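Local coordinates for 3-polyprenyl-4-hydroxybenzoate decarboxylase and related decarboxylases (Pelotomaculum thermopropionicum, PDB 6H6X) that catalyses, with prenylated FMN as cofactor, the reversible decarboxylation of furan-2,5-dicarboxylic acid to 2-furoic acid as the UbiD-class enzyme HmfF, at the interface of chains A and B. Residues are numbered along the deposited sequence; one frame, centred on the assembly and turned at random. Chains: chain A/B, 3-polyprenyl-4-hydroxybenzoate decarboxylase and related decarboxylases.

The interface of chains A and B. Residues chain A 32, 36, 122-124; chain B 433-435.
A:His123 lies between the side chains of B:Ile433 and B:Ile435 in the dimer of this UbiD-family decarboxylase, a two-fold interface in which a C-terminal segment of one subunit packs on the other; the same contact recurs with the chains exchanged. It illustrates how an extended tail can be held by a backbone hydrogen bond flanked by apolar side chains. B:Ile433 sets its CD1 methyl over one face of the imidazole, 3.9 Å from the ring centroid and displaced toward the rim, as a CH-pi contact. Its CG1 branch stands between the backbone N and the carbonyl carbon (chi1 66°), and the extended second torsion carries CD1 out to the ring. B:Ile435 comes from the other side of the ring plane, out at the rim, with CG1 3.4 Å from CD2 of the imidazole. Between the two isoleucines, the carbonyl O of B:Ser434 accepts a hydrogen bond from the backbone N of A:Ala124 at 2.9 Å, nearly straight (163° at H) and in the carbonyl plane. That pairing probably helps set the register of the tail, while the carbonyl carbon of B:Ser434 lies at the imidazole edge. With an alanine in place of A:His123, the CD1 methyl of B:Ile433 would probably lose its aromatic platform and be freer to turn, and a gap would open beside CG1 of B:Ile435. Farther out, B:Ile435 directs CG2 toward the backbone O of A:His122, 3.5 Å away, and toward CB of A:Ala32 at 4.0 Å. On the side away from B:Ile433 its CD1 reaches helix 30-37, meeting the backbone O of A:Ala32 at 3.8 Å and CB of A:Lys36 at 4.1 Å, although this lysine side chain is incompletely modelled.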
loop_
_atom_site.group_PDB
_atom_site.type_symbol
_atom_site.label_atom_id
_atom_site.label_comp_id
_atom_site.label_asym_id
_atom_site.label_seq_id
_atom_site.Cartn_x
_atom_site.Cartn_y
_atom_site.Cartn_z
ATOM N N ALA A 32 18.976 6.443 16.171
ATOM C CA ALA A 32 18.198 6.462 14.938
ATOM C C ALA A 32 17.817 5.068 14.548
ATOM O O ALA A 32 16.698 4.823 14.096
ATOM C CB ALA A 32 18.963 7.123 13.789
ATOM N N LYS A 36 14.045 3.803 14.330
ATOM C CA LYS A 36 13.461 3.346 13.072
ATOM C C LYS A 36 12.653 2.061 13.274
ATOM O O LYS A 36 11.650 1.870 12.601
ATOM C CB LYS A 36 14.528 3.141 11.984
ATOM N N HIS A 122 22.340 10.916 12.798
ATOM C CA HIS A 122 21.194 10.092 12.432
ATOM C C HIS A 122 21.488 9.000 11.362
ATOM O O HIS A 122 21.238 7.847 11.610
ATOM C CB HIS A 122 20.023 10.973 12.024
ATOM C CG HIS A 122 19.494 11.807 13.144
ATOM N ND1 HIS A 122 19.970 13.078 13.415
ATOM C CD2 HIS A 122 18.562 11.539 14.086
ATOM C CE1 HIS A 122 19.324 13.554 14.460
ATOM N NE2 HIS A 122 18.446 12.653 14.868
ATOM N N HIS A 123 21.965 9.398 10.196
ATOM C CA HIS A 123 22.238 8.514 9.068
ATOM C C HIS A 123 23.743 8.523 8.717
ATOM O O HIS A 123 24.447 9.513 8.992
ATOM C CB HIS A 123 21.425 8.961 7.867
ATOM C CG HIS A 123 19.940 8.788 8.053
ATOM N ND1 HIS A 123 19.106 9.791 8.503
ATOM C CD2 HIS A 123 19.147 7.702 7.871
ATOM C CE1 HIS A 123 17.874 9.325 8.612
ATOM N NE2 HIS A 123 17.868 8.068 8.211
ATOM N N ALA A 124 24.187 7.444 8.058
ATOM C CA ALA A 124 25.581 7.202 7.608
ATOM C C ALA A 124 26.244 8.377 6.918
ATOM O O ALA A 124 27.299 8.807 7.296
ATOM C CB ALA A 124 25.620 5.996 6.651
ATOM N N ILE B 433 19.323 6.772 1.679
ATOM C CA ILE B 433 19.883 7.006 3.019
ATOM C C ILE B 433 19.811 5.677 3.778
ATOM O O ILE B 433 18.995 4.815 3.467
ATOM C CB ILE B 433 19.204 8.195 3.790
ATOM C CG1 ILE B 433 17.724 7.903 4.126
ATOM C CG2 ILE B 433 19.376 9.485 3.000
ATOM C CD1 ILE B 433 16.979 9.060 4.775
ATOM N N SER B 434 20.696 5.525 4.751
ATOM C CA SER B 434 20.674 4.384 5.664
ATOM C C SER B 434 21.367 4.745 6.987
ATOM O O SER B 434 22.075 5.774 7.093
ATOM C CB SER B 434 21.330 3.136 5.020
ATOM O OG SER B 434 22.680 3.367 4.653
ATOM N N ILE B 435 21.166 3.868 7.972
ATOM C CA ILE B 435 21.666 4.021 9.337
ATOM C C ILE B 435 22.595 2.819 9.595
ATOM O O ILE B 435 22.135 1.687 9.488
ATOM C CB ILE B 435 20.481 4.013 10.351
ATOM C CG1 ILE B 435 19.353 4.997 9.923
ATOM C CG2 ILE B 435 20.977 4.373 11.743
ATOM C CD1 ILE B 435 17.966 4.714 10.497
#